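Local coordinates for TRAP dicarboxylate transporter-DctP subunit (PDB 4NHB), which binds sn-glycerol-3-phosphate and probably delivers it, as the periplasmic solute-binding protein, to the membrane subunits of a TRAP transporter, at residues R171-I175 and P176-N180; P101-A104 and M105-T108; P191-F194 and A195-P198. One frame throughout, in Å; residues are numbered along the deposited sequence.

Following the chain from the N terminus, the three contacts come in series, none nested in or crossing another, and each closes a local turn. Interaction 2 (101-108) lies in the connection between strand 89-92 and helix 115-122. Interaction 1 (171-180) leads from strand 169-172 into helix 176-184, and interaction 3 (191-198) from the neighbouring parallel strand 188-191 toward helix 197-203. Interactions 1 and 2 meet through Y178 and E107, hydrogen-bonded side chain to side chain; interactions 1 and 3 meet through R171 and the backbone of M192. Interactions 2 and 3 stay about 11 Å apart at their nearest atoms, yet E107 and F194 line the same glycerol-phosphate pocket.

Interaction 1 of 3, residues R171-I175 and P176-N180; sequences RVPNI and PLYTN. With G3P (sn-glycerol-3-phosphate), chain P.
P173 sits over one face of the Y178 ring in a CH-pi contact, its CG 3.9 Å from the ring centroid, while I175 meets the same ring at the edge, with CB 4.0 Å from Y178 CD2. Both residues also touch the ligand: P173 CG lies 3.2 Å from O1P of sn-glycerol-3-phosphate, and I175 CD1 packs against its C1. R171 adds a charged grip, with R151 and K37 as further donors to the ligand. Its guanidinium takes the phosphate end-on, NH1 donating to O3P at 2.7 Å and NH2 to O2P at 2.8 Å, both nearly straight, the two-pronged grip of an arginine on a phosphate. The side chain leaves with CG anti to the backbone N (chi1 -173°) and then bends at chi2, so the guanidinium runs alongside the chain, with P173 N above one face near its rim.

Behind this shell is the strand-to-helix turn of a beta-alpha-beta unit. I175 is the N-cap residue of helix 176-184, and its carbonyl O accepts the N-H of T179 at 3.3 Å; Y178 N adds a weak bond to the same oxygen. L177 CD1 lies over the Y178 face opposite P173, toward its rim. The phenol OH is hydrogen-bonded to E107 and, weakly, to R151, both ligand-binding residues, while R171 NH2 also donates to the M192 carbonyl. The strand end and the turn after it thus set paired N-H donors against the phosphate, P173 CG against the ester oxygen and I175 CD1 against the glycerol carbons, a division that probably suits a solute with an anionic phosphate at one end and a short carbon chain behind it.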
ATOM      1  N   ARG A 171      -2.406  -0.599  16.842  1.00 16.42           N
ATOM      2  CA  ARG A 171      -1.478  -1.195  15.892  1.00 16.02           C
ATOM      3  C   ARG A 171      -1.006  -0.154  14.890  1.00 12.31           C
ATOM      4  O   ARG A 171      -1.775   0.683  14.466  1.00 15.65           O
ATOM      5  CB  ARG A 171      -2.139  -2.339  15.149  1.00 10.93           C
ATOM      6  CG  ARG A 171      -1.160  -3.108  14.251  1.00 17.18           C
ATOM      7  CD  ARG A 171      -1.364  -2.739  12.754  1.00  7.84           C
ATOM      8  NE  ARG A 171      -0.262  -3.190  11.909  1.00 10.41           N
ATOM      9  CZ  ARG A 171      -0.290  -3.184  10.581  1.00 10.88           C
ATOM     10  NH1 ARG A 171      -1.357  -2.743   9.933  1.00 10.01           N
ATOM     11  NH2 ARG A 171       0.760  -3.590   9.908  1.00  9.84           N
ATOM     12  N   VAL A 172       0.263  -0.230  14.523  1.00  9.44           N
ATOM     13  CA  VAL A 172       0.786   0.534  13.407  1.00 10.32           C
ATOM     14  C   VAL A 172       1.706  -0.384  12.645  1.00  8.82           C
ATOM     15  O   VAL A 172       2.262  -1.297  13.222  1.00 13.97           O
ATOM     16  CB  VAL A 172       1.580   1.784  13.850  1.00 13.19           C
ATOM     17  CG1 VAL A 172       0.675   2.715  14.629  1.00 12.08           C
ATOM     18  CG2 VAL A 172       2.768   1.391  14.680  1.00 18.69           C
ATOM     19  N   PRO A 173       1.831  -0.167  11.339  1.00  8.60           N
ATOM     20  CA  PRO A 173       2.824  -0.904  10.554  1.00  6.73           C
ATOM     21  C   PRO A 173       4.218  -0.537  11.033  1.00 12.80           C
ATOM     22  O   PRO A 173       4.392   0.595  11.488  1.00  9.71           O
ATOM     23  CB  PRO A 173       2.612  -0.363   9.137  1.00  8.05           C
ATOM     24  CG  PRO A 173       1.166  -0.009   9.061  1.00  7.83           C
ATOM     25  CD  PRO A 173       0.916   0.606  10.479  1.00  9.42           C
ATOM     26  N   ASN A 174       5.171  -1.449  10.910  1.00 14.72           N
ATOM     27  CA  ASN A 174       6.556  -1.201  11.331  1.00 21.74           C
ATOM     28  C   ASN A 174       7.359  -0.585  10.199  1.00 11.78           C
ATOM     29  O   ASN A 174       8.255  -1.194   9.645  1.00 14.80           O
ATOM     30  CB  ASN A 174       7.228  -2.491  11.797  1.00 16.79           C
ATOM     31  CG  ASN A 174       8.495  -2.234  12.626  1.00 22.53           C
ATOM     32  OD1 ASN A 174       8.824  -1.107  12.967  1.00 11.50           O
ATOM     33  ND2 ASN A 174       9.198  -3.297  12.946  1.00 31.48           N
ATOM     34  N   ILE A 175       6.974   0.627   9.849  1.00 13.87           N
ATOM     35  CA  ILE A 175       7.564   1.384   8.765  1.00  9.23           C
ATOM     36  C   ILE A 175       7.703   2.796   9.306  1.00  9.75           C
ATOM     37  O   ILE A 175       6.813   3.283   9.970  1.00 11.63           O
ATOM     38  CB  ILE A 175       6.609   1.413   7.507  1.00 16.13           C
ATOM     39  CG1 ILE A 175       6.242   0.005   7.038  1.00 13.38           C
ATOM     40  CG2 ILE A 175       7.260   2.209   6.382  1.00 20.44           C
ATOM     41  CD1 ILE A 175       5.283  -0.045   5.793  1.00 10.30           C
ATOM     42  N   PRO A 176       8.828   3.459   9.052  1.00 10.86           N
ATOM     43  CA  PRO A 176       9.018   4.734   9.750  1.00 13.90           C
ATOM     44  C   PRO A 176       7.900   5.786   9.569  1.00 11.06           C
ATOM     45  O   PRO A 176       7.406   6.430  10.529  1.00 12.80           O
ATOM     46  CB  PRO A 176      10.361   5.210   9.185  1.00 17.16           C
ATOM     47  CG  PRO A 176      11.124   3.935   9.032  1.00 21.83           C
ATOM     48  CD  PRO A 176      10.090   2.956   8.487  1.00 18.63           C
ATOM     49  N   LEU A 177       7.447   5.967   8.343  1.00 15.65           N
ATOM     50  CA  LEU A 177       6.442   6.982   8.116  1.00 18.72           C
ATOM     51  C   LEU A 177       5.170   6.780   8.997  1.00 10.79           C
ATOM     52  O   LEU A 177       4.535   7.756   9.407  1.00 11.74           O
ATOM     53  CB  LEU A 177       6.139   7.071   6.610  1.00 21.07           C
ATOM     54  CG  LEU A 177       5.028   6.214   6.047  1.00 23.61           C
ATOM     55  CD1 LEU A 177       3.746   6.968   6.207  1.00 24.19           C
ATOM     56  CD2 LEU A 177       5.269   5.914   4.561  1.00 23.22           C
ATOM     57  N   TYR A 178       4.824   5.524   9.310  1.00 16.04           N
ATOM     58  CA  TYR A 178       3.673   5.206  10.186  1.00  9.36           C
ATOM     59  C   TYR A 178       3.920   5.389  11.724  1.00  7.32           C
ATOM     60  O   TYR A 178       3.060   5.867  12.447  1.00 11.87           O
ATOM     61  CB  TYR A 178       3.213   3.760   9.925  1.00 10.76           C
ATOM     62  CG  TYR A 178       2.448   3.620   8.614  1.00  6.91           C
ATOM     63  CD1 TYR A 178       1.115   3.904   8.554  1.00  9.84           C
ATOM     64  CD2 TYR A 178       3.092   3.254   7.438  1.00  7.34           C
ATOM     65  CE1 TYR A 178       0.404   3.775   7.350  1.00 12.00           C
ATOM     66  CE2 TYR A 178       2.392   3.158   6.232  1.00  8.82           C
ATOM     67  CZ  TYR A 178       1.049   3.401   6.219  1.00  9.46           C
ATOM     68  OH  TYR A 178       0.334   3.326   5.048  1.00 12.94           O
ATOM     69  N   THR A 179       5.081   4.970  12.197  1.00 11.56           N
ATOM     70  CA  THR A 179       5.424   5.127  13.613  1.00 15.07           C
ATOM     71  C   THR A 179       5.585   6.619  13.903  1.00 14.63           C
ATOM     72  O   THR A 179       5.127   7.107  14.931  1.00 16.90           O
ATOM     73  CB  THR A 179       6.705   4.346  13.990  1.00 16.53           C
ATOM     74  OG1 THR A 179       7.788   4.746  13.147  1.00 18.40           O
ATOM     75  CG2 THR A 179       6.489   2.811  13.845  1.00 20.09           C
ATOM     76  N   ASN A 180       6.186   7.347  12.969  1.00 22.42           N
ATOM     77  CA  ASN A 180       6.294   8.801  13.118  1.00 21.46           C
ATOM     78  C   ASN A 180       4.931   9.485  13.131  1.00 23.19           C
ATOM     79  O   ASN A 180       4.644  10.362  13.935  1.00 18.99           O
ATOM     80  CB  ASN A 180       7.134   9.397  12.001  1.00 13.40           C
ATOM     81  CG  ASN A 180       7.386  10.865  12.234  1.00 30.59           C
ATOM     82  OD1 ASN A 180       8.030  11.238  13.218  1.00 27.60           O
ATOM     83  ND2 ASN A 180       6.819  11.707  11.389  1.00 15.83           N
TER
HETATM   84  O1  G3P P 414       2.269   0.433   2.028  1.00  8.17           O
HETATM   85  C1  G3P P 414       2.470   0.183   3.388  1.00  5.69           C
HETATM   86  C2  G3P P 414       1.259  -0.559   3.969  1.00  9.61           C
HETATM   87  O2  G3P P 414       1.079  -1.761   3.271  1.00  7.84           O
HETATM   88  C3  G3P P 414       1.505  -0.848   5.458  1.00  5.07           C
HETATM   89  O1P G3P P 414       0.279  -0.953   6.108  1.00  6.91           O
HETATM   90  O4P G3P P 414      -0.555  -2.965   5.019  1.00  8.98           O
HETATM   91  O2P G3P P 414       0.807  -3.194   7.157  1.00  4.76           O
HETATM   92  O3P G3P P 414      -1.530  -2.330   7.261  1.00  7.17           O
HETATM   93  P   G3P P 414      -0.274  -2.456   6.405  1.00  5.82           P

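Interaction 2 of 3, residues P101-A104 and M105-T108; sequences PAMA and MLET. With G3P (sn-glycerol-3-phosphate), chain P.
L106 folds CB, CG and CD1 against the M103 carbonyl, its CD1 4.4 Å from M103 SD, in a 3-10 turn that coils 101-107 within the type 2 periplasmic-binding-protein fold. The backbone bonds of the turn each span three residues and run from M105 N to A102 O (2.7 Å), L106 N to M103 O (3.1 Å) and E107 N to A104 O (3.0 Å).

Side chains fan out from this coil in different directions. M103 and L106 both pack on I130 of helix 125-131. M105 lays CB and CG alongside the A102 carbonyl, then bends at chi3 and runs on to F313 and helix 320-329. Just past the end of the coil, T108 OG1 donates to M105 O.

E107 points to the pocket instead. Its CG is anti to the carbonyl carbon (chi1 -63°), and the chain is extended beyond it, carrying the carboxylate to the glycerol end of sn-glycerol-3-phosphate. Besides Y178, T94 hydrogen-bonds to OE1 through its hydroxyl, and the backbone N of I237 bonds to OE2; together these partners should hold the carboxylate in position. The ligand hydroxyl O1 donates to E107 OE2 at 2.7 Å.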
ATOM      1  N   PRO A 101      14.448   6.152   0.837  1.00 17.19           N
ATOM      2  CA  PRO A 101      13.514   6.971   1.615  1.00 19.48           C
ATOM      3  C   PRO A 101      12.378   7.603   0.812  1.00 13.64           C
ATOM      4  O   PRO A 101      11.297   7.730   1.370  1.00 14.30           O
ATOM      5  CB  PRO A 101      14.432   8.021   2.239  1.00 23.89           C
ATOM      6  CG  PRO A 101      15.714   7.241   2.485  1.00 25.77           C
ATOM      7  CD  PRO A 101      15.828   6.251   1.354  1.00 18.99           C
ATOM      8  N   ALA A 102      12.597   7.976  -0.440  1.00 12.87           N
ATOM      9  CA  ALA A 102      11.584   8.698  -1.174  1.00 12.35           C
ATOM     10  C   ALA A 102      10.334   7.820  -1.365  1.00 13.59           C
ATOM     11  O   ALA A 102       9.212   8.349  -1.459  1.00 11.31           O
ATOM     12  CB  ALA A 102      12.104   9.173  -2.529  1.00 20.96           C
ATOM     13  N   MET A 103      10.523   6.499  -1.390  1.00 14.35           N
ATOM     14  CA  MET A 103       9.376   5.573  -1.555  1.00 12.07           C
ATOM     15  C   MET A 103       8.316   5.817  -0.501  1.00 11.46           C
ATOM     16  O   MET A 103       7.117   5.603  -0.752  1.00 13.21           O
ATOM     17  CB  MET A 103       9.833   4.125  -1.522  1.00 13.05           C
ATOM     18  CG  MET A 103      10.822   3.750  -2.588  1.00  9.74           C
ATOM     19  SD  MET A 103      10.212   4.058  -4.241  1.00 13.64           S
ATOM     20  CE  MET A 103       9.769   2.439  -4.837  1.00 25.21           C
ATOM     21  N   ALA A 104       8.741   6.251   0.688  1.00 12.40           N
ATOM     22  CA  ALA A 104       7.786   6.591   1.750  1.00 15.86           C
ATOM     23  C   ALA A 104       6.778   7.612   1.269  1.00 13.41           C
ATOM     24  O   ALA A 104       5.631   7.587   1.675  1.00 10.07           O
ATOM     25  CB  ALA A 104       8.500   7.124   2.981  1.00 14.11           C
ATOM     26  N   MET A 105       7.213   8.518   0.406  1.00 11.12           N
ATOM     27  CA  MET A 105       6.343   9.596  -0.051  1.00  9.59           C
ATOM     28  C   MET A 105       5.180   9.162  -0.962  1.00 14.00           C
ATOM     29  O   MET A 105       4.288   9.966  -1.202  1.00 10.30           O
ATOM     30  CB  MET A 105       7.175  10.697  -0.703  1.00  9.71           C
ATOM     31  CG  MET A 105       8.169  11.322   0.282  1.00 20.25           C
ATOM     32  SD  MET A 105       8.929  12.868  -0.288  1.00 16.05           S
ATOM     33  CE  MET A 105       7.661  14.012   0.129  1.00 11.84           C
ATOM     34  N   LEU A 106       5.190   7.907  -1.417  1.00 12.70           N
ATOM     35  CA  LEU A 106       4.032   7.309  -2.091  1.00 14.21           C
ATOM     36  C   LEU A 106       2.798   7.409  -1.188  1.00 16.99           C
ATOM     37  O   LEU A 106       1.675   7.503  -1.677  1.00 17.31           O
ATOM     38  CB  LEU A 106       4.301   5.848  -2.481  1.00  8.10           C
ATOM     39  CG  LEU A 106       5.325   5.625  -3.632  1.00  7.94           C
ATOM     40  CD1 LEU A 106       5.833   4.167  -3.772  1.00 19.29           C
ATOM     41  CD2 LEU A 106       4.760   6.055  -4.944  1.00 12.95           C
ATOM     42  N   GLU A 107       3.021   7.388   0.131  1.00 10.60           N
ATOM     43  CA  GLU A 107       1.943   7.467   1.121  1.00  8.92           C
ATOM     44  C   GLU A 107       2.021   8.720   2.037  1.00  8.55           C
ATOM     45  O   GLU A 107       1.658   8.669   3.191  1.00  9.15           O
ATOM     46  CB  GLU A 107       1.906   6.154   1.940  1.00  9.09           C
ATOM     47  CG  GLU A 107       1.587   4.952   1.089  1.00 10.86           C
ATOM     48  CD  GLU A 107       1.501   3.624   1.832  1.00 10.68           C
ATOM     49  OE1 GLU A 107       2.036   3.510   2.961  1.00 10.80           O
ATOM     50  OE2 GLU A 107       0.895   2.674   1.250  1.00 11.64           O
ATOM     51  N   THR A 108       2.469   9.845   1.471  1.00  9.58           N
ATOM     52  CA  THR A 108       2.542  11.145   2.173  1.00 11.63           C
ATOM     53  C   THR A 108       1.210  11.463   2.794  1.00 11.72           C
ATOM     54  O   THR A 108       0.179  11.520   2.096  1.00 13.15           O
ATOM     55  CB  THR A 108       2.908  12.282   1.174  1.00 10.43           C
ATOM     56  OG1 THR A 108       4.178  12.019   0.593  1.00 11.72           O
ATOM     57  CG2 THR A 108       2.926  13.664   1.837  1.00 11.83           C
TER
HETATM   58  O1  G3P P 414       2.269   0.433   2.028  1.00  8.17           O
HETATM   59  C1  G3P P 414       2.470   0.183   3.388  1.00  5.69           C
HETATM   60  C2  G3P P 414       1.259  -0.559   3.969  1.00  9.61           C
HETATM   61  O2  G3P P 414       1.079  -1.761   3.271  1.00  7.84           O
HETATM   62  C3  G3P P 414       1.505  -0.848   5.458  1.00  5.07           C
HETATM   63  O1P G3P P 414       0.279  -0.953   6.108  1.00  6.91           O
HETATM   64  O4P G3P P 414      -0.555  -2.965   5.019  1.00  8.98           O
HETATM   65  O2P G3P P 414       0.807  -3.194   7.157  1.00  4.76           O
HETATM   66  O3P G3P P 414      -1.530  -2.330   7.261  1.00  7.17           O
HETATM   67  P   G3P P 414      -0.274  -2.456   6.405  1.00  5.82           P

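Interaction 3 of 3, residues P191-F194 and A195-P198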
ATOM      1  N   PRO A 191       3.953  -1.318  16.846  1.00 20.65           N
ATOM      2  CA  PRO A 191       4.400  -1.768  15.524  1.00 18.46           C
ATOM      3  C   PRO A 191       4.301  -3.263  15.395  1.00 20.91           C
ATOM      4  O   PRO A 191       4.737  -3.988  16.286  1.00 17.10           O
ATOM      5  CB  PRO A 191       5.874  -1.357  15.471  1.00 18.66           C
ATOM      6  CG  PRO A 191       6.070  -0.412  16.621  1.00 26.83           C
ATOM      7  CD  PRO A 191       5.073  -0.787  17.648  1.00 21.26           C
ATOM      8  N   MET A 192       3.725  -3.722  14.292  1.00 19.03           N
ATOM      9  CA  MET A 192       3.770  -5.126  13.941  1.00 17.10           C
ATOM     10  C   MET A 192       3.421  -5.339  12.458  1.00 20.94           C
ATOM     11  O   MET A 192       2.589  -4.612  11.890  1.00 18.43           O
ATOM     12  CB  MET A 192       2.807  -5.907  14.812  1.00 18.33           C
ATOM     13  CG  MET A 192       1.364  -5.598  14.560  1.00 27.81           C
ATOM     14  SD  MET A 192       0.297  -6.434  15.754  1.00 19.62           S
ATOM     15  CE  MET A 192       0.449  -5.416  17.207  1.00 21.82           C
ATOM     16  N   PRO A 193       4.075  -6.322  11.807  1.00 20.30           N
ATOM     17  CA  PRO A 193       3.667  -6.642  10.438  1.00 14.13           C
ATOM     18  C   PRO A 193       2.178  -6.963  10.300  1.00 16.09           C
ATOM     19  O   PRO A 193       1.515  -7.448  11.223  1.00 14.01           O
ATOM     20  CB  PRO A 193       4.499  -7.890  10.092  1.00 23.30           C
ATOM     21  CG  PRO A 193       5.667  -7.814  10.982  1.00 27.30           C
ATOM     22  CD  PRO A 193       5.274  -7.069  12.220  1.00 26.39           C
ATOM     23  N   PHE A 194       1.664  -6.733   9.099  1.00 16.08           N
ATOM     24  CA  PHE A 194       0.264  -7.002   8.832  1.00 18.09           C
ATOM     25  C   PHE A 194      -0.168  -8.448   9.167  1.00 20.51           C
ATOM     26  O   PHE A 194      -1.262  -8.694   9.694  1.00 18.69           O
ATOM     27  CB  PHE A 194      -0.016  -6.728   7.364  1.00 18.85           C
ATOM     28  CG  PHE A 194      -1.462  -6.806   7.032  1.00 15.92           C
ATOM     29  CD1 PHE A 194      -2.322  -5.820   7.497  1.00 15.36           C
ATOM     30  CD2 PHE A 194      -1.971  -7.872   6.298  1.00 17.86           C
ATOM     31  CE1 PHE A 194      -3.684  -5.888   7.220  1.00 21.58           C
ATOM     32  CE2 PHE A 194      -3.333  -7.952   6.029  1.00 12.06           C
ATOM     33  CZ  PHE A 194      -4.178  -6.965   6.476  1.00 18.84           C
ATOM     34  N   ALA A 195       0.699  -9.398   8.831  1.00 20.28           N
ATOM     35  CA  ALA A 195       0.437 -10.807   9.058  1.00 17.66           C
ATOM     36  C   ALA A 195       0.081 -11.107  10.525  1.00 14.62           C
ATOM     37  O   ALA A 195      -0.650 -12.054  10.798  1.00 17.15           O
ATOM     38  CB  ALA A 195       1.628 -11.633   8.626  1.00 15.89           C
ATOM     39  N   GLU A 196       0.559 -10.284  11.460  1.00 12.10           N
ATOM     40  CA  GLU A 196       0.357 -10.547  12.894  1.00 17.26           C
ATOM     41  C   GLU A 196      -0.948  -9.895  13.411  1.00 19.54           C
ATOM     42  O   GLU A 196      -1.322 -10.029  14.600  1.00 15.03           O
ATOM     43  CB  GLU A 196       1.586 -10.060  13.694  1.00 21.26           C
ATOM     44  CG  GLU A 196       2.854 -10.924  13.496  1.00 23.94           C
ATOM     45  CD  GLU A 196       4.103 -10.348  14.181  1.00 27.57           C
ATOM     46  OE1 GLU A 196       3.942  -9.558  15.136  1.00 23.49           O
ATOM     47  OE2 GLU A 196       5.244 -10.681  13.767  1.00 21.77           O
ATOM     48  N   VAL A 197      -1.613  -9.158  12.525  1.00 21.02           N
ATOM     49  CA  VAL A 197      -2.738  -8.329  12.946  1.00 19.46           C
ATOM     50  C   VAL A 197      -3.905  -9.183  13.433  1.00 20.85           C
ATOM     51  O   VAL A 197      -4.525  -8.863  14.458  1.00 18.38           O
ATOM     52  CB  VAL A 197      -3.205  -7.371  11.847  1.00 13.38           C
ATOM     53  CG1 VAL A 197      -4.600  -6.787  12.165  1.00 18.98           C
ATOM     54  CG2 VAL A 197      -2.195  -6.206  11.684  1.00 13.81           C
ATOM     55  N   PRO A 198      -4.212 -10.266  12.699  1.00 17.97           N
ATOM     56  CA  PRO A 198      -5.351 -11.094  13.138  1.00 20.82           C
ATOM     57  C   PRO A 198      -5.138 -11.677  14.564  1.00 14.52           C
ATOM     58  O   PRO A 198      -6.000 -11.549  15.455  1.00 21.94           O
ATOM     59  CB  PRO A 198      -5.419 -12.176  12.067  1.00 22.73           C
ATOM     60  CG  PRO A 198      -4.733 -11.542  10.840  1.00 19.01           C
ATOM     61  CD  PRO A 198      -3.625 -10.753  11.431  1.00 17.43           C
TER
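F194 and V197 meet at the turn that leads from strand 188-191 into helix 197-203, in the type 2 periplasmic-binding-protein fold of the TRAP solute receptors. F194 is the main contributor. Its carbonyl O receives the N-H of V197 at 2.9 Å, and V197 CG2 lies beside that oxygen, 3.3 Å from F194 O. This methyl also comes within 4.2 Å of F194 CD1, approaching the ring obliquely. P198 CD also approaches F194 O, at 3.6 Å.

The ring itself is carried off the turn. A chi1 of -173° swings the phenyl group to the side of its carbonyl carbon, and it projects from the turn into the pocket with V197 CG2 still near CD1. There it touches sn-glycerol-3-phosphate and makes a cation-pi contact with K37, a ligand-binding residue. M36 and L219 also pack on it. V197 reaches R171 as well, so this corner borders on the arginine that holds the phosphate.

E196 has the next largest share of the contact, and it folds back on the residues before the turn. Its N-H bonds to P193 O at 3.0 Å. The extended side chain then runs beside the P193 ring, pointing the same way, and places its carboxylate along the ring atoms CD and CG. M192 touches the same carboxylate through an aliphatic carbon: M192 CB is 3.8 Å from E196 OE1, while E196 OE2 is 3.9 Å from P193 CD.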